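Long-range contacts in UDP-N-acetylglucosamine--peptide N-acetylglucosaminyltransferase stabilizing protein GtfB (Streptococcus gordonii, PDB 5E9T), which stabilizes and works with the glycosyltransferase GtfA, binding the adhesin GspB so that the complex can attach its first sugar, GlcNAc, before export: residues L191-F196 against A213-L218; I290-D295 against D356-G361; R387-Q392 against R427-V432. All coordinates share one frame; numbering follows the deposited sequence.

Overall arrangement
The three contacts follow one another along the chain and fall in different parts of a fold consistent with the two Rossmann-like domains of a GT-B glycosyltransferase. Contact 1 pairs two strands of the seven-stranded parallel sheet. Contact 2 lies at the end of strand 287-291 in the second domain, on the opposite side of the chain's centre, its centre 43 Å from that of contact 1. Contact 3, where helix 415-428 ends, comes between them in space: its centre is 21 Å from that of contact 2 and 28 Å from that of contact 1, with nearest atoms about 6 Å and about 13 Å away. No two of them touch.

Contact 1: residues L191-F196 against A213-L218; sequences LDHILF and AGQDIL
Phe196 and Ile217 join two parallel strands of a Rossmann-like sheet: Phe196 N donates to Ile217 O at 3.0 Å, almost on the line of the carbonyl. Two residues before Phe196, Ile194 O accepts from Ile217 N, a bond whose acceptor is less securely placed in the model. The strand axes are only 6° apart. Side chains then pair on the two faces of the sheet. On one, Leu195 and Ile217 run side by side in the same direction, and their methyls meet, CD2 of Leu195 to CD1 of Ile217, at 3.6 Å. On the other, the Phe196 ring crosses Leu218 at about a right angle; its CE2 lies 3.4 Å from Leu218 CB, and Leu218 CA sits over a ring face toward the rim. CG of Phe196, between backbone N and carbonyl carbon (chi1 54°), starts the ring toward 213-218; CB of Asp216 meets its edge. Branched and aromatic residues suit these buried faces. At the N-terminal end of the pairing, Asp216 OD1 accepts from Ile194 N at 2.8 Å, approached from above the carboxylate plane. A second shell holds this carboxylate: Arg242 forms a salt bridge with OD1 and Ser206 a hydrogen bond with OD2. The pair belongs to a beta-alpha-beta unit whose helix 201-207 covers Phe196; in the sheet it lies between strand 2-5, next to 194-196, and strand 243-247, next to 216-219.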
loop_
_atom_site.group_PDB
_atom_site.type_symbol
_atom_site.label_atom_id
_atom_site.label_comp_id
_atom_site.label_asym_id
_atom_site.label_seq_id
_atom_site.Cartn_x
_atom_site.Cartn_y
_atom_site.Cartn_z
ATOM N N LEU B 191 23.064 -49.789 10.078
ATOM C CA LEU B 191 24.139 -48.830 9.868
ATOM C C LEU B 191 25.471 -49.465 9.435
ATOM O O LEU B 191 26.517 -48.854 9.675
ATOM C CB LEU B 191 24.306 -47.948 11.108
ATOM C CG LEU B 191 23.201 -46.871 11.141
ATOM C CD1 LEU B 191 23.067 -46.179 12.496
ATOM C CD2 LEU B 191 23.395 -45.837 10.030
ATOM N N ASP B 192 25.469 -50.702 8.896
ATOM C CA ASP B 192 26.709 -51.323 8.401
ATOM C C ASP B 192 27.558 -50.314 7.682
ATOM O O ASP B 192 28.766 -50.196 7.921
ATOM C CB ASP B 192 26.469 -52.413 7.339
ATOM C CG ASP B 192 25.379 -53.376 7.674
ATOM O OD1 ASP B 192 25.009 -54.143 6.786
ATOM O OD2 ASP B 192 24.921 -53.403 8.803
ATOM N N HIS B 193 26.915 -49.615 6.758
ATOM C CA HIS B 193 27.573 -48.813 5.756
ATOM C C HIS B 193 26.689 -47.610 5.508
ATOM O O HIS B 193 25.468 -47.746 5.412
ATOM C CB HIS B 193 27.774 -49.622 4.473
ATOM C CG HIS B 193 28.747 -50.747 4.626
ATOM N ND1 HIS B 193 30.061 -50.544 4.988
ATOM C CD2 HIS B 193 28.600 -52.084 4.477
ATOM C CE1 HIS B 193 30.683 -51.706 5.051
ATOM N NE2 HIS B 193 29.820 -52.657 4.743
ATOM N N ILE B 194 27.305 -46.444 5.420
ATOM C CA ILE B 194 26.613 -45.222 5.065
ATOM C C ILE B 194 27.276 -44.722 3.793
ATOM O O ILE B 194 28.436 -44.301 3.819
ATOM C CB ILE B 194 26.689 -44.177 6.188
ATOM C CG1 ILE B 194 25.929 -44.660 7.428
ATOM C CG2 ILE B 194 26.163 -42.835 5.707
ATOM C CD1 ILE B 194 26.028 -43.720 8.609
ATOM N N LEU B 195 26.567 -44.775 2.677
ATOM C CA LEU B 195 27.076 -44.166 1.458
ATOM C C LEU B 195 26.428 -42.801 1.323
ATOM O O LEU B 195 25.198 -42.685 1.352
ATOM C CB LEU B 195 26.809 -45.023 0.230
ATOM C CG LEU B 195 27.358 -46.410 0.442
ATOM C CD1 LEU B 195 26.093 -47.163 0.397
ATOM C CD2 LEU B 195 28.292 -46.915 -0.642
ATOM N N PHE B 196 27.257 -41.772 1.192
ATOM C CA PHE B 196 26.775 -40.403 1.162
ATOM C C PHE B 196 27.545 -39.615 0.113
ATOM O O PHE B 196 28.665 -39.968 -0.266
ATOM C CB PHE B 196 26.888 -39.741 2.540
ATOM C CG PHE B 196 28.251 -39.812 3.138
ATOM C CD1 PHE B 196 28.650 -40.928 3.853
ATOM C CD2 PHE B 196 29.130 -38.754 3.004
ATOM C CE1 PHE B 196 29.903 -40.988 4.410
ATOM C CE2 PHE B 196 30.385 -38.807 3.563
ATOM C CZ PHE B 196 30.774 -39.925 4.265
ATOM N N ALA B 213 30.665 -49.141 15.213
ATOM C CA ALA B 213 31.543 -49.821 14.266
ATOM C C ALA B 213 30.854 -50.034 12.922
ATOM O O ALA B 213 29.728 -50.539 12.858
ATOM C CB ALA B 213 32.013 -51.164 14.824
ATOM N N GLY B 214 31.549 -49.654 11.865
ATOM C CA GLY B 214 31.120 -49.819 10.492
ATOM C C GLY B 214 31.960 -48.902 9.640
ATOM O O GLY B 214 32.636 -48.004 10.141
ATOM N N GLN B 215 31.927 -49.123 8.333
ATOM C CA GLN B 215 32.654 -48.194 7.482
ATOM C C GLN B 215 31.805 -47.740 6.311
ATOM O O GLN B 215 31.038 -48.512 5.726
ATOM C CB GLN B 215 33.999 -48.746 6.984
ATOM C CG GLN B 215 33.940 -49.808 5.928
ATOM C CD GLN B 215 34.157 -51.180 6.512
ATOM O OE1 GLN B 215 33.626 -51.502 7.574
ATOM N NE2 GLN B 215 34.967 -51.987 5.841
ATOM N N ASP B 216 31.973 -46.468 5.986
ATOM C CA ASP B 216 31.095 -45.728 5.107
ATOM C C ASP B 216 31.902 -45.186 3.938
ATOM O O ASP B 216 33.121 -45.019 4.024
ATOM C CB ASP B 216 30.421 -44.589 5.879
ATOM C CG ASP B 216 29.897 -45.027 7.231
ATOM O OD1 ASP B 216 29.287 -46.110 7.303
ATOM O OD2 ASP B 216 30.095 -44.286 8.218
ATOM N N ILE B 217 31.218 -44.922 2.834
ATOM C CA ILE B 217 31.858 -44.418 1.631
ATOM C C ILE B 217 31.256 -43.069 1.284
ATOM O O ILE B 217 30.042 -42.865 1.401
ATOM C CB ILE B 217 31.717 -45.393 0.447
ATOM C CG1 ILE B 217 31.875 -46.821 0.926
ATOM C CG2 ILE B 217 32.739 -45.082 -0.635
ATOM C CD1 ILE B 217 31.711 -47.768 -0.163
ATOM N N LEU B 218 32.112 -42.150 0.857
ATOM C CA LEU B 218 31.688 -40.850 0.363
ATOM C C LEU B 218 31.922 -40.812 -1.138
ATOM O O LEU B 218 33.059 -40.971 -1.597
ATOM C CB LEU B 218 32.444 -39.713 1.048
ATOM C CG LEU B 218 32.499 -38.429 0.230
ATOM C CD1 LEU B 218 31.116 -37.777 0.079
ATOM C CD2 LEU B 218 33.490 -37.462 0.849
#

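Contact 2: residues I290-D295 against D356-G361; sequences ILTHSD and DINHGG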
loop_
_atom_site.group_PDB
_atom_site.type_symbol
_atom_site.label_atom_id
_atom_site.label_comp_id
_atom_site.label_asym_id
_atom_site.label_seq_id
_atom_site.Cartn_x
_atom_site.Cartn_y
_atom_site.Cartn_z
ATOM N N ILE B 290 16.472 -29.530 -32.137
ATOM C CA ILE B 290 16.892 -28.460 -31.240
ATOM C C ILE B 290 15.681 -27.983 -30.457
ATOM O O ILE B 290 14.593 -27.814 -31.018
ATOM C CB ILE B 290 17.528 -27.269 -31.987
ATOM C CG1 ILE B 290 18.317 -27.736 -33.212
ATOM C CG2 ILE B 290 18.399 -26.459 -31.031
ATOM C CD1 ILE B 290 19.492 -28.629 -32.902
ATOM N N LEU B 291 15.877 -27.747 -29.166
ATOM C CA LEU B 291 14.850 -27.185 -28.302
ATOM C C LEU B 291 15.305 -25.805 -27.857
ATOM O O LEU B 291 16.312 -25.679 -27.152
ATOM C CB LEU B 291 14.602 -28.083 -27.096
ATOM C CG LEU B 291 13.975 -29.416 -27.453
ATOM C CD1 LEU B 291 13.599 -30.134 -26.177
ATOM C CD2 LEU B 291 12.776 -29.202 -28.371
ATOM N N THR B 292 14.566 -24.778 -28.263
ATOM C CA THR B 292 14.907 -23.403 -27.943
ATOM C C THR B 292 13.711 -22.720 -27.302
ATOM O O THR B 292 12.566 -23.128 -27.505
ATOM C CB THR B 292 15.340 -22.627 -29.191
ATOM O OG1 THR B 292 15.967 -21.402 -28.796
ATOM C CG2 THR B 292 14.135 -22.313 -30.069
ATOM N N HIS B 293 13.985 -21.730 -26.458
ATOM C CA HIS B 293 12.902 -20.866 -26.005
ATOM C C HIS B 293 12.636 -19.698 -26.946
ATOM O O HIS B 293 11.472 -19.403 -27.238
ATOM C CB HIS B 293 13.172 -20.398 -24.582
ATOM C CG HIS B 293 12.746 -21.405 -23.564
ATOM N ND1 HIS B 293 13.622 -22.003 -22.685
ATOM C CD2 HIS B 293 11.536 -21.967 -23.333
ATOM C CE1 HIS B 293 12.962 -22.866 -21.933
ATOM N NE2 HIS B 293 11.695 -22.863 -22.306
ATOM N N SER B 294 13.673 -19.034 -27.444
ATOM C CA SER B 294 13.471 -18.109 -28.551
ATOM C C SER B 294 14.819 -17.756 -29.150
ATOM O O SER B 294 15.879 -18.127 -28.638
ATOM C CB SER B 294 12.728 -16.834 -28.147
ATOM O OG SER B 294 12.147 -16.236 -29.297
ATOM N N ASP B 295 14.753 -16.972 -30.213
ATOM C CA ASP B 295 15.838 -16.920 -31.144
ATOM C C ASP B 295 16.838 -15.790 -30.771
ATOM O O ASP B 295 16.566 -14.987 -29.891
ATOM C CB ASP B 295 15.222 -16.768 -32.553
ATOM C CG ASP B 295 14.181 -15.688 -32.622
ATOM O OD1 ASP B 295 13.006 -15.961 -32.301
ATOM O OD2 ASP B 295 14.538 -14.564 -33.017
ATOM N N ASP B 356 23.542 -28.206 -29.702
ATOM C CA ASP B 356 23.168 -27.294 -28.625
ATOM C C ASP B 356 23.627 -25.935 -29.127
ATOM O O ASP B 356 24.734 -25.472 -28.855
ATOM C CB ASP B 356 23.829 -27.701 -27.314
ATOM C CG ASP B 356 23.119 -27.142 -26.101
ATOM O OD1 ASP B 356 21.937 -26.759 -26.232
ATOM O OD2 ASP B 356 23.736 -27.105 -25.015
ATOM N N ILE B 357 22.724 -25.303 -29.870
ATOM C CA ILE B 357 23.016 -24.091 -30.623
ATOM C C ILE B 357 22.214 -22.884 -30.166
ATOM O O ILE B 357 22.503 -21.763 -30.611
ATOM C CB ILE B 357 22.789 -24.360 -32.121
ATOM C CG1 ILE B 357 21.574 -25.280 -32.242
ATOM C CG2 ILE B 357 23.992 -25.061 -32.708
ATOM C CD1 ILE B 357 21.133 -25.572 -33.644
ATOM N N ASN B 358 21.208 -23.078 -29.319
ATOM C CA ASN B 358 20.232 -22.061 -28.963
ATOM C C ASN B 358 20.787 -21.085 -27.929
ATOM O O ASN B 358 21.819 -21.316 -27.293
ATOM C CB ASN B 358 18.936 -22.696 -28.466
ATOM C CG ASN B 358 19.175 -23.855 -27.533
ATOM O OD1 ASN B 358 20.315 -24.229 -27.270
ATOM N ND2 ASN B 358 18.096 -24.431 -27.021
ATOM N N HIS B 359 20.086 -19.966 -27.791
ATOM C CA HIS B 359 20.389 -18.925 -26.826
ATOM C C HIS B 359 19.307 -18.885 -25.754
ATOM O O HIS B 359 18.180 -19.346 -25.958
ATOM C CB HIS B 359 20.500 -17.558 -27.509
ATOM C CG HIS B 359 21.855 -17.275 -28.075
ATOM N ND1 HIS B 359 22.076 -17.053 -29.417
ATOM C CD2 HIS B 359 23.065 -17.181 -27.476
ATOM C CE1 HIS B 359 23.362 -16.831 -29.618
ATOM N NE2 HIS B 359 23.985 -16.905 -28.456
ATOM N N GLY B 360 19.675 -18.356 -24.590
ATOM C CA GLY B 360 18.737 -18.299 -23.486
ATOM C C GLY B 360 18.768 -19.568 -22.650
ATOM O O GLY B 360 19.765 -20.290 -22.602
ATOM N N GLY B 361 17.638 -19.847 -21.994
ATOM C CA GLY B 361 17.564 -20.943 -21.055
ATOM C C GLY B 361 17.185 -22.271 -21.687
ATOM O O GLY B 361 16.635 -22.339 -22.785
#
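Ile290 and Ile357 bring together the end of one strand and the loop leaving another in the second Rossmann-like domain, where strands 287-291 and 353-356 both run out into loops. The touching parts of the two segments lie 53° apart in direction, so the chains meet at an angle. Ile357 comes first. Its CG1 is placed between the backbone N and carbonyl carbon (chi1 37°), and the side chain crosses that of Ile290 at about a right angle: CD1 meets CD1 of Ile290 at 3.5 Å, and CG1 of Ile357 lies 3.6 Å from CG2 of Ile290. Two beta-branched, wholly apolar residues fit this buried spot, which Ile314 of strand 311-315 and Ile297 help to line. Asn358 follows, its side chain sliding past Thr292 in the opposite direction. CB of Asn358 rests 3.3 Å from Thr292 OG1, while its amide end turns toward Leu291 O at a modelled separation too short to be trusted as a bond. His359 points its ring away from Ile290-Asp295, and its ND1 is bonded to Gln296 O, just beyond that segment. At Gly360 the backbone takes angles (phi 88°) readily adopted only without a side chain. At Gly361, His293, whose ring also stacks on His76, closes the contact: its ND1 donates to Gly361 O at 3.0 Å, coming from well above the plane of that carbonyl.

Contact 3: residues R387-Q392 against R427-V432; sequences RHYIAQ and RHANDV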
loop_
_atom_site.group_PDB
_atom_site.type_symbol
_atom_site.label_atom_id
_atom_site.label_comp_id
_atom_site.label_asym_id
_atom_site.label_seq_id
_atom_site.Cartn_x
_atom_site.Cartn_y
_atom_site.Cartn_z
ATOM N N ARG B 387 27.120 -29.296 -19.208
ATOM C CA ARG B 387 28.405 -29.644 -19.792
ATOM C C ARG B 387 28.790 -31.082 -19.500
ATOM O O ARG B 387 29.761 -31.575 -20.082
ATOM C CB ARG B 387 29.496 -28.728 -19.249
ATOM C CG ARG B 387 29.014 -27.341 -18.928
ATOM C CD ARG B 387 30.121 -26.353 -19.147
ATOM N NE ARG B 387 29.600 -25.068 -19.583
ATOM C CZ ARG B 387 30.198 -24.305 -20.485
ATOM N NH1 ARG B 387 31.328 -24.710 -21.048
ATOM N NH2 ARG B 387 29.664 -23.144 -20.835
ATOM N N HIS B 388 28.068 -31.745 -18.590
ATOM C CA HIS B 388 28.403 -33.113 -18.219
ATOM C C HIS B 388 28.453 -34.025 -19.441
ATOM O O HIS B 388 29.343 -34.876 -19.554
ATOM C CB HIS B 388 27.384 -33.655 -17.206
ATOM C CG HIS B 388 27.242 -32.836 -15.955
ATOM N ND1 HIS B 388 26.223 -31.925 -15.774
ATOM C CD2 HIS B 388 27.958 -32.827 -14.805
ATOM C CE1 HIS B 388 26.331 -31.372 -14.579
ATOM N NE2 HIS B 388 27.376 -31.902 -13.971
ATOM N N TYR B 389 27.503 -33.867 -20.366
ATOM C CA TYR B 389 27.244 -34.867 -21.399
ATOM C C TYR B 389 27.861 -34.557 -22.756
ATOM O O TYR B 389 27.650 -35.330 -23.696
ATOM C CB TYR B 389 25.737 -35.062 -21.578
ATOM C CG TYR B 389 25.004 -35.264 -20.279
ATOM C CD1 TYR B 389 23.675 -34.953 -20.162
ATOM C CD2 TYR B 389 25.635 -35.780 -19.175
ATOM C CE1 TYR B 389 23.004 -35.127 -18.971
ATOM C CE2 TYR B 389 24.971 -35.957 -17.985
ATOM C CZ TYR B 389 23.652 -35.635 -17.886
ATOM O OH TYR B 389 22.984 -35.819 -16.697
ATOM N N ILE B 390 28.587 -33.455 -22.911
ATOM C CA ILE B 390 29.198 -33.129 -24.194
ATOM C C ILE B 390 30.707 -33.234 -24.053
ATOM O O ILE B 390 31.300 -32.690 -23.112
ATOM C CB ILE B 390 28.762 -31.749 -24.718
ATOM C CG1 ILE B 390 29.183 -31.591 -26.180
ATOM C CG2 ILE B 390 29.309 -30.620 -23.857
ATOM C CD1 ILE B 390 28.780 -30.285 -26.808
ATOM N N ALA B 391 31.321 -33.964 -24.977
ATOM C CA ALA B 391 32.758 -34.153 -24.946
ATOM C C ALA B 391 33.475 -32.903 -25.437
ATOM O O ALA B 391 32.938 -32.108 -26.210
ATOM C CB ALA B 391 33.158 -35.351 -25.806
ATOM N N GLN B 392 34.713 -32.744 -24.968
ATOM C CA GLN B 392 35.564 -31.641 -25.399
ATOM C C GLN B 392 35.742 -31.624 -26.910
ATOM O O GLN B 392 35.741 -30.554 -27.530
ATOM C CB GLN B 392 36.926 -31.755 -24.726
ATOM C CG GLN B 392 37.811 -30.546 -24.900
ATOM C CD GLN B 392 37.476 -29.446 -23.936
ATOM O OE1 GLN B 392 36.520 -28.697 -24.128
ATOM N NE2 GLN B 392 38.272 -29.332 -22.886
ATOM N N ARG B 427 32.357 -41.428 -22.760
ATOM C CA ARG B 427 33.425 -41.341 -21.767
ATOM C C ARG B 427 33.311 -40.073 -20.942
ATOM O O ARG B 427 33.499 -40.102 -19.720
ATOM C CB ARG B 427 34.793 -41.378 -22.444
ATOM C CG ARG B 427 35.214 -42.756 -22.876
ATOM C CD ARG B 427 36.334 -42.707 -23.901
ATOM N NE ARG B 427 36.309 -43.892 -24.741
ATOM C CZ ARG B 427 36.246 -45.134 -24.285
ATOM N NH1 ARG B 427 36.196 -45.383 -22.979
ATOM N NH2 ARG B 427 36.233 -46.147 -25.142
ATOM N N HIS B 428 33.040 -38.946 -21.602
ATOM C CA HIS B 428 33.053 -37.661 -20.918
ATOM C C HIS B 428 32.048 -37.622 -19.777
ATOM O O HIS B 428 32.304 -36.988 -18.747
ATOM C CB HIS B 428 32.771 -36.537 -21.907
ATOM C CG HIS B 428 32.769 -35.180 -21.279
ATOM N ND1 HIS B 428 31.731 -34.726 -20.494
ATOM C CD2 HIS B 428 33.683 -34.183 -21.308
ATOM C CE1 HIS B 428 32.005 -33.506 -20.068
ATOM N NE2 HIS B 428 33.183 -33.152 -20.550
ATOM N N ALA B 429 30.912 -38.297 -19.934
ATOM C CA ALA B 429 29.931 -38.403 -18.864
ATOM C C ALA B 429 30.285 -39.495 -17.870
ATOM O O ALA B 429 29.500 -39.755 -16.952
ATOM C CB ALA B 429 28.538 -38.658 -19.443
ATOM N N ASN B 430 31.435 -40.145 -18.054
ATOM C CA ASN B 430 31.941 -41.159 -17.131
ATOM C C ASN B 430 31.005 -42.357 -17.054
ATOM O O ASN B 430 30.698 -42.869 -15.975
ATOM C CB ASN B 430 32.202 -40.563 -15.751
ATOM C CG ASN B 430 33.221 -39.461 -15.800
ATOM O OD1 ASN B 430 33.177 -38.592 -16.670
ATOM N ND2 ASN B 430 34.189 -39.527 -14.911
ATOM N N ASP B 431 30.552 -42.804 -18.219
ATOM C CA ASP B 431 29.759 -44.017 -18.299
ATOM C C ASP B 431 30.632 -45.222 -17.980
ATOM O O ASP B 431 31.755 -45.341 -18.479
ATOM C CB ASP B 431 29.140 -44.156 -19.687
ATOM C CG ASP B 431 28.161 -45.306 -19.772
ATOM O OD1 ASP B 431 27.715 -45.789 -18.710
ATOM O OD2 ASP B 431 27.833 -45.725 -20.902
ATOM N N VAL B 432 30.120 -46.104 -17.128
ATOM C CA VAL B 432 30.816 -47.331 -16.748
ATOM C C VAL B 432 29.813 -48.471 -16.719
ATOM O O VAL B 432 28.606 -48.254 -16.542
ATOM C CB VAL B 432 31.510 -47.202 -15.377
ATOM C CG1 VAL B 432 32.555 -46.089 -15.396
ATOM C CG2 VAL B 432 30.480 -46.962 -14.282
#
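His428 and His388 join the last turn of helix 415-428 to the loop after strand 376-379, where a type I beta turn runs from Arg387 to Ile390. The helix ends in a Schellman motif, with Asn430 at positive phi and its N bonded to Arg427 O at 2.7 Å.

Among apolar contacts, Ala429 CB packs 4.1 Å from Tyr389 CD2, and Ala391 CB lies at the same distance, 4.1 Å, from His428 CB. Alanine suits both places, since its single methyl lets the backbones come close: the CA atoms of Tyr389 and Ala429 are 5.1 Å apart. Tyr389 also stacks on Phe371 of helix 366-372 and bonds through OH to Arg368.

Polar contacts centre on the imidazole, a flat group that can donate at its edge while a chain passes over its face. CG of His428 is anti to the backbone N (chi1 -180°), which sets it off toward the turn. Ile390 O lies over the ring centre, 3.1 Å above its plane, badly angled for a hydrogen bond to either ring nitrogen. At the edge ND1 of His428 donates to His388 O at 2.6 Å; that oxygen is in the ring plane, although the donor stands above the carbonyl plane.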